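PDB 2Y2W: intracellular exo-alpha-(1->5)-L-arabinofuranosidase from Bifidobacterium longum, which hydrolyses terminal non-reducing alpha-L-arabinofuranosyl residues from arabinan and arabinoxylan in the breakdown of plant cell walls. Local coordinates for residues R290-R295 against Y345-N350; S307-K312 against E458-V463; W341-S346 against A382-V387. All blocks are in the same frame, centred on the assembly; numbering follows the deposited sequence.

Interaction 1 of 3, residues R290-R295 against Y345-N350; sequences RGHKTR and YSDKWN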
# COMPACT_ATOMS: atom_id res chain seq x y z
N ARG D 290 20.99 27.13 -20.87
CA ARG D 290 21.96 26.44 -20.01
C ARG D 290 23.25 27.23 -19.80
O ARG D 290 23.97 27.00 -18.83
CB ARG D 290 22.28 25.04 -20.55
CG ARG D 290 21.11 24.07 -20.48
CD ARG D 290 21.54 22.64 -20.78
NE ARG D 290 20.40 21.81 -21.17
CZ ARG D 290 19.64 21.11 -20.33
NH1 ARG D 290 19.89 21.14 -19.03
NH2 ARG D 290 18.64 20.39 -20.80
N GLY D 291 23.53 28.17 -20.70
CA GLY D 291 24.70 29.04 -20.57
C GLY D 291 24.31 30.50 -20.44
O GLY D 291 24.94 31.37 -21.04
N HIS D 292 23.27 30.76 -19.64
CA HIS D 292 22.78 32.13 -19.44
C HIS D 292 23.70 32.91 -18.50
O HIS D 292 23.74 34.14 -18.54
CB HIS D 292 21.34 32.11 -18.92
CG HIS D 292 21.22 31.68 -17.49
ND1 HIS D 292 21.34 30.36 -17.10
CD2 HIS D 292 20.97 32.39 -16.36
CE1 HIS D 292 21.18 30.28 -15.79
NE2 HIS D 292 20.95 31.49 -15.32
N LYS D 293 24.44 32.18 -17.66
CA LYS D 293 25.42 32.76 -16.75
C LYS D 293 26.64 33.32 -17.49
O LYS D 293 27.29 34.25 -17.01
CB LYS D 293 25.85 31.73 -15.69
CG LYS D 293 25.72 30.26 -16.10
CD LYS D 293 26.91 29.75 -16.91
CE LYS D 293 27.93 29.01 -16.03
NZ LYS D 293 28.68 29.91 -15.11
N THR D 294 26.93 32.76 -18.66
CA THR D 294 28.06 33.17 -19.49
C THR D 294 27.57 33.99 -20.69
O THR D 294 28.33 34.76 -21.29
CB THR D 294 28.87 31.94 -19.99
OG1 THR D 294 29.30 31.16 -18.86
CG2 THR D 294 30.10 32.36 -20.79
N ARG D 295 26.28 33.84 -21.02
CA ARG D 295 25.68 34.41 -22.22
C ARG D 295 26.25 33.76 -23.49
O ARG D 295 26.48 34.43 -24.50
CB ARG D 295 25.83 35.94 -22.26
CG ARG D 295 24.94 36.69 -21.29
CD ARG D 295 25.44 38.11 -21.08
NE ARG D 295 24.43 38.96 -20.46
CZ ARG D 295 23.69 39.86 -21.11
NH1 ARG D 295 23.84 40.03 -22.42
NH2 ARG D 295 22.81 40.58 -20.44
N TYR D 345 14.45 28.05 -15.37
CA TYR D 345 15.87 27.92 -15.07
C TYR D 345 16.05 27.05 -13.82
O TYR D 345 16.12 27.55 -12.70
CB TYR D 345 16.52 29.30 -14.90
CG TYR D 345 16.68 30.06 -16.20
CD1 TYR D 345 15.66 30.89 -16.67
CD2 TYR D 345 17.84 29.93 -16.96
CE1 TYR D 345 15.80 31.58 -17.88
CE2 TYR D 345 17.98 30.61 -18.17
CZ TYR D 345 16.97 31.43 -18.62
OH TYR D 345 17.12 32.10 -19.82
N SER D 346 16.13 25.74 -14.05
CA SER D 346 16.11 24.75 -12.98
C SER D 346 17.45 24.53 -12.28
O SER D 346 17.53 23.79 -11.29
CB SER D 346 15.55 23.42 -13.50
OG SER D 346 16.21 23.01 -14.68
N ASP D 347 18.50 25.17 -12.78
CA ASP D 347 19.83 25.09 -12.18
C ASP D 347 19.91 25.76 -10.80
O ASP D 347 20.68 25.34 -9.94
CB ASP D 347 20.91 25.64 -13.11
CG ASP D 347 20.59 27.04 -13.64
OD1 ASP D 347 19.40 27.41 -13.69
OD2 ASP D 347 21.54 27.75 -14.02
N LYS D 348 19.08 26.79 -10.60
CA LYS D 348 18.97 27.48 -9.31
C LYS D 348 18.40 26.56 -8.23
O LYS D 348 18.84 26.58 -7.08
CB LYS D 348 18.10 28.74 -9.44
CG LYS D 348 18.80 29.97 -10.04
CD LYS D 348 19.05 29.84 -11.55
CE LYS D 348 19.45 31.17 -12.18
NZ LYS D 348 18.27 31.97 -12.60
N TRP D 349 17.41 25.75 -8.60
CA TRP D 349 16.81 24.78 -7.69
C TRP D 349 17.71 23.54 -7.52
O TRP D 349 17.78 22.96 -6.43
CB TRP D 349 15.41 24.38 -8.15
CG TRP D 349 14.77 23.28 -7.33
CD1 TRP D 349 14.50 22.01 -7.75
CD2 TRP D 349 14.35 23.36 -5.97
NE1 TRP D 349 13.92 21.30 -6.72
CE2 TRP D 349 13.82 22.10 -5.62
CE3 TRP D 349 14.36 24.38 -5.00
CZ2 TRP D 349 13.31 21.82 -4.34
CZ3 TRP D 349 13.85 24.11 -3.73
CH2 TRP D 349 13.33 22.84 -3.42
N ASN D 350 18.39 23.16 -8.60
CA ASN D 350 19.34 22.04 -8.57
C ASN D 350 20.54 22.28 -7.65
O ASN D 350 21.04 21.34 -7.02
CB ASN D 350 19.82 21.69 -9.98
CG ASN D 350 18.82 20.84 -10.75
OD1 ASN D 350 18.15 19.97 -10.18
ND2 ASN D 350 18.71 21.07 -12.05
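His292 ND1 donates to Asp289 O, which helps fix the rotation of the imidazole where it meets Tyr345 and Asp347. Asp347 OD2 comes to the edge of the His292 ring, in its plane and 3.1 Å from CE1. This is a close approach to a ring C-H, not a hydrogen bond. The carboxylate plane is turned 75° from the ring. His292 NE2 lies 4.0 Å from Asp347 OD2. A positive charge on the histidine would probably be favoured by this neighbour, but the protonation state cannot be told from the structure. One face of the imidazole receives Tyr345 in an edge-to-face contact. Tyr345 CD2 sits above the centre of the His292 ring, and the two planes are at 55°. The contact joins the loop after strand 280-287 to the loop and first helical turn after strand 335-341. These are neighbouring strands of the eight-stranded parallel beta/alpha barrel. It therefore lies at the C-terminal mouth, the active-site end of such barrels. Lys348 starts in helix 347-357, and its chain bends at chi2 (73°). This brings CE to 3.5 Å from His292 NE2, near the ring plane. Tyr345 OH turns elsewhere, to Asp384.

Interaction 2 of 3, residues S307-K312 against E458-V463; sequences SEDMTK and EAYGDV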
# COMPACT_ATOMS: atom_id res chain seq x y z
N SER D 307 11.35 24.04 -29.21
CA SER D 307 10.12 23.47 -29.77
C SER D 307 10.35 22.11 -30.43
O SER D 307 9.45 21.27 -30.47
CB SER D 307 9.48 24.44 -30.76
OG SER D 307 10.46 25.07 -31.58
N GLU D 308 11.57 21.90 -30.93
CA GLU D 308 11.96 20.64 -31.57
C GLU D 308 11.96 19.46 -30.60
O GLU D 308 11.65 18.33 -30.98
CB GLU D 308 13.35 20.78 -32.21
CG GLU D 308 13.43 21.85 -33.30
CD GLU D 308 12.61 21.51 -34.53
OE1 GLU D 308 12.77 20.39 -35.07
OE2 GLU D 308 11.80 22.36 -34.96
N ASP D 309 12.31 19.74 -29.34
CA ASP D 309 12.22 18.75 -28.27
C ASP D 309 10.75 18.39 -28.03
O ASP D 309 10.41 17.21 -27.94
CB ASP D 309 12.86 19.30 -26.99
CG ASP D 309 12.90 18.28 -25.86
OD1 ASP D 309 11.89 18.16 -25.12
OD2 ASP D 309 13.93 17.60 -25.70
N MET D 310 9.89 19.40 -27.97
CA MET D 310 8.45 19.22 -27.77
C MET D 310 7.79 18.44 -28.93
O MET D 310 6.90 17.63 -28.69
CB MET D 310 7.76 20.57 -27.56
CG MET D 310 6.27 20.48 -27.22
SD MET D 310 5.45 22.07 -27.08
CE MET D 310 5.72 22.45 -25.35
N THR D 311 8.24 18.70 -30.16
CA THR D 311 7.73 17.99 -31.33
C THR D 311 8.01 16.48 -31.23
O THR D 311 7.10 15.67 -31.41
CB THR D 311 8.32 18.58 -32.65
OG1 THR D 311 7.99 19.97 -32.74
CG2 THR D 311 7.75 17.86 -33.87
N LYS D 312 9.26 16.13 -30.93
CA LYS D 312 9.63 14.74 -30.67
C LYS D 312 8.88 14.17 -29.46
O LYS D 312 8.41 13.03 -29.51
CB LYS D 312 11.15 14.61 -30.46
CG LYS D 312 11.89 14.12 -31.68
CD LYS D 312 13.39 14.04 -31.43
CE LYS D 312 14.07 13.02 -32.36
NZ LYS D 312 13.84 13.30 -33.81
N GLU D 458 23.65 22.68 -31.25
CA GLU D 458 24.34 21.56 -30.60
C GLU D 458 23.40 20.42 -30.22
O GLU D 458 23.68 19.25 -30.50
CB GLU D 458 25.12 22.01 -29.36
CG GLU D 458 26.64 22.09 -29.54
CD GLU D 458 27.17 23.51 -29.59
OE1 GLU D 458 26.53 24.38 -30.22
OE2 GLU D 458 28.24 23.75 -29.00
N ALA D 459 22.28 20.77 -29.57
CA ALA D 459 21.32 19.80 -29.06
C ALA D 459 20.50 19.12 -30.15
O ALA D 459 20.20 17.93 -30.06
CB ALA D 459 20.40 20.45 -28.03
N TYR D 460 20.13 19.88 -31.18
CA TYR D 460 19.33 19.37 -32.29
C TYR D 460 20.10 19.50 -33.60
O TYR D 460 21.20 20.06 -33.63
CB TYR D 460 17.98 20.11 -32.36
CG TYR D 460 17.38 20.37 -30.99
CD1 TYR D 460 16.76 19.35 -30.28
CD2 TYR D 460 17.45 21.63 -30.40
CE1 TYR D 460 16.22 19.57 -29.02
CE2 TYR D 460 16.92 21.87 -29.14
CZ TYR D 460 16.30 20.83 -28.46
OH TYR D 460 15.76 21.06 -27.21
N GLY D 461 19.54 18.97 -34.69
CA GLY D 461 20.21 18.99 -35.99
C GLY D 461 20.15 20.34 -36.68
O GLY D 461 20.45 21.37 -36.07
N ASP D 462 19.79 20.32 -37.96
CA ASP D 462 19.57 21.54 -38.72
C ASP D 462 18.08 21.86 -38.72
O ASP D 462 17.27 21.08 -39.23
CB ASP D 462 20.10 21.39 -40.15
N VAL D 463 17.72 23.00 -38.13
CA VAL D 463 16.31 23.34 -37.91
C VAL D 463 15.89 24.65 -38.60
O VAL D 463 16.68 25.59 -38.67
CB VAL D 463 15.96 23.39 -36.40
CG1 VAL D 463 16.03 21.99 -35.79
CG2 VAL D 463 16.86 24.36 -35.64
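Glu308 and Tyr460 meet through a CH-pi contact. Glu308 CB lies over one face of the ring, 4.3 Å from the centroid and 15° off the ring normal. Ala459 CB covers the opposite face, 3.9 Å above the plane of the Tyr460 ring. The phenol is thus held between the helix and its own loop. The phenol end reaches Asp309, whose CB is 3.4 Å from Tyr460 OH. This is a contact with the aliphatic part of the aspartate, and its carboxylate plane is turned 66° from the ring. Val463 makes the third contact. Its CG1 lies 3.6 Å from Glu308 CG, the two side chains passing in opposite directions.

The glutamate is bent at chi2 (-67°), which brings its CD against the same valine methyl, with OE1 beside it. Its OE2 forms a salt bridge with Arg486. Asp309 OD1 is hydrogen-bonded to Tyr287 OH. Both acidic groups therefore have partners outside the contact. They stand at the N-terminal end of helix 307-327, whose dipole would probably favour negative charge. Within that turn, Ser307 O accepts from both Thr311 N and Thr311 OG1, the latter at 3.0 Å and from above the carbonyl plane.

On the other side, Asp302 takes the backbone N of Glu458, and that of Ala459 weakly, so the loop is tied to the end of helix 297-304. The loop links strands 444-456 and 462-473, an antiparallel hairpin in which Val463 pairs with Ile455. The contact joins the catalytic barrel to the C-terminal beta domain. Helix 307-327 presents Glu308 and Asp309 to this hairpin, while Ser307, Met310 and Thr311 pack on helix 382-397.

Interaction 3 of 3, residues W341-S346 against A382-V387; sequences WGVWYS and AADAVV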
# COMPACT_ATOMS: atom_id res chain seq x y z
N TRP D 341 4.28 22.84 -18.73
CA TRP D 341 5.20 23.31 -19.76
C TRP D 341 5.63 24.75 -19.50
O TRP D 341 5.00 25.47 -18.73
CB TRP D 341 4.59 23.16 -21.16
CG TRP D 341 3.48 24.13 -21.47
CD1 TRP D 341 2.14 23.96 -21.23
CD2 TRP D 341 3.60 25.42 -22.09
NE1 TRP D 341 1.43 25.05 -21.65
CE2 TRP D 341 2.30 25.97 -22.18
CE3 TRP D 341 4.69 26.16 -22.57
CZ2 TRP D 341 2.06 27.23 -22.74
CZ3 TRP D 341 4.44 27.42 -23.13
CH2 TRP D 341 3.14 27.93 -23.21
N GLY D 342 6.73 25.16 -20.14
CA GLY D 342 7.21 26.53 -20.05
C GLY D 342 8.71 26.66 -19.82
O GLY D 342 9.43 25.66 -19.79
N VAL D 343 9.16 27.90 -19.67
CA VAL D 343 10.57 28.19 -19.42
C VAL D 343 10.85 28.21 -17.92
O VAL D 343 10.20 28.95 -17.18
CB VAL D 343 11.00 29.54 -20.07
CG1 VAL D 343 12.40 29.93 -19.64
CG2 VAL D 343 10.92 29.45 -21.59
N TRP D 344 11.81 27.39 -17.49
CA TRP D 344 12.24 27.36 -16.09
C TRP D 344 13.74 27.09 -15.96
O TRP D 344 14.24 26.04 -16.37
CB TRP D 344 11.43 26.33 -15.29
CG TRP D 344 11.93 26.05 -13.88
CD1 TRP D 344 12.53 26.93 -13.03
CD2 TRP D 344 11.85 24.81 -13.17
NE1 TRP D 344 12.84 26.31 -11.84
CE2 TRP D 344 12.43 25.01 -11.90
CE3 TRP D 344 11.34 23.54 -13.49
CZ2 TRP D 344 12.51 23.99 -10.95
CZ3 TRP D 344 11.43 22.52 -12.54
CH2 TRP D 344 12.01 22.76 -11.28
N TYR D 345 14.45 28.05 -15.37
CA TYR D 345 15.87 27.92 -15.07
C TYR D 345 16.05 27.05 -13.82
O TYR D 345 16.12 27.55 -12.70
CB TYR D 345 16.52 29.30 -14.90
CG TYR D 345 16.68 30.06 -16.20
CD1 TYR D 345 15.66 30.89 -16.67
CD2 TYR D 345 17.84 29.93 -16.96
CE1 TYR D 345 15.80 31.58 -17.88
CE2 TYR D 345 17.98 30.61 -18.17
CZ TYR D 345 16.97 31.43 -18.62
OH TYR D 345 17.12 32.10 -19.82
N SER D 346 16.13 25.74 -14.05
CA SER D 346 16.11 24.75 -12.98
C SER D 346 17.45 24.53 -12.28
O SER D 346 17.53 23.79 -11.29
CB SER D 346 15.55 23.42 -13.50
OG SER D 346 16.21 23.01 -14.68
N ALA D 382 13.58 38.73 -22.99
CA ALA D 382 12.93 38.80 -24.30
C ALA D 382 13.02 37.48 -25.05
O ALA D 382 12.11 37.11 -25.78
CB ALA D 382 13.53 39.93 -25.12
N ALA D 383 14.13 36.77 -24.86
CA ALA D 383 14.36 35.47 -25.49
C ALA D 383 13.46 34.38 -24.91
O ALA D 383 12.93 33.55 -25.65
CB ALA D 383 15.82 35.07 -25.38
N ASP D 384 13.28 34.40 -23.59
CA ASP D 384 12.42 33.43 -22.90
C ASP D 384 10.98 33.48 -23.43
O ASP D 384 10.34 32.44 -23.58
CB ASP D 384 12.43 33.68 -21.38
CG ASP D 384 13.78 33.41 -20.74
OD1 ASP D 384 14.53 32.55 -21.25
OD2 ASP D 384 14.09 34.05 -19.72
N ALA D 385 10.51 34.68 -23.72
CA ALA D 385 9.17 34.90 -24.27
C ALA D 385 9.03 34.34 -25.68
O ALA D 385 8.01 33.75 -26.02
CB ALA D 385 8.82 36.37 -24.24
N VAL D 386 10.07 34.53 -26.50
CA VAL D 386 10.05 34.07 -27.89
C VAL D 386 10.02 32.54 -27.96
O VAL D 386 9.38 31.96 -28.84
CB VAL D 386 11.24 34.65 -28.72
CG1 VAL D 386 11.25 34.11 -30.15
CG2 VAL D 386 11.18 36.17 -28.75
N VAL D 387 10.71 31.89 -27.02
CA VAL D 387 10.71 30.43 -26.92
C VAL D 387 9.31 29.90 -26.56
O VAL D 387 8.85 28.93 -27.16
CB VAL D 387 11.78 29.92 -25.91
CG1 VAL D 387 11.70 28.40 -25.74
CG2 VAL D 387 13.17 30.31 -26.38
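The chi1 of Val343, 172°, puts CG1 opposite the backbone N. This turns CG1 to the Asp384 carboxylate and CG2 to the backbone of helix 382-397. Asp384 has CG anti to its carbonyl carbon (chi1 -67°), and this lifts the carboxylate from the helix toward Val343 and Tyr345. Asp384 OD1 accepts on its syn lone pair from Tyr345 OH, at 3.0 Å. The other oxygen, Asp384 OD2, lies in the plane of the tyrosine ring at its edge, 3.5 Å from Tyr345 CE1. It also accepts from Thr381 N, just before the helix. Two bonds thus hold this buried carboxylate, one on each oxygen.

Val343 crosses Asp384 at about a right angle. Val343 CG1 is 3.7 Å from Asp384 OD1, and Val343 CG2 is 3.6 Å from Asp384 O. A looser apolar contact joins Val343 CG2 to Val387 CG1 at 4.4 Å. The segment 341-346 leaves the end of barrel strand 335-341, the seventh, which carries the probable nucleophile Glu340. At Gly342 the chain bends away from the barrel strand, and an inverse gamma turn is centred on Tyr345. Between them Trp344, which probably takes part in substrate recognition, meets Tyr286 edge-to-face. Ser346 CB lies over the Trp344 ring, 3.8 Å above its plane. Phe303 of helix 297-304 packs against Val343, Asp384 and Val387.

Overall arrangement
Interactions 1 and 3 are neighbours, with centres about 12 Å apart, and share Tyr345 and Ser346. Trp349 of the first packs on Trp344 of the third. Interaction 2 lies about 20 Å from interaction 1 and about 15 Å from interaction 3, between centres. Along the chain, segments 290-295 and 307-312 come first, then 341-350, 382-387 and 458-463. Interaction 3 falls between the two segments of interaction 2, while interactions 1 and 2 cross. Interactions 1 and 3 both involve the loop after the seventh barrel strand, beside the probable active site. Interaction 2 ties the barrel to the C-terminal beta domain. Helix 382-397 carries half of interaction 3 and also packs on segment 307-312.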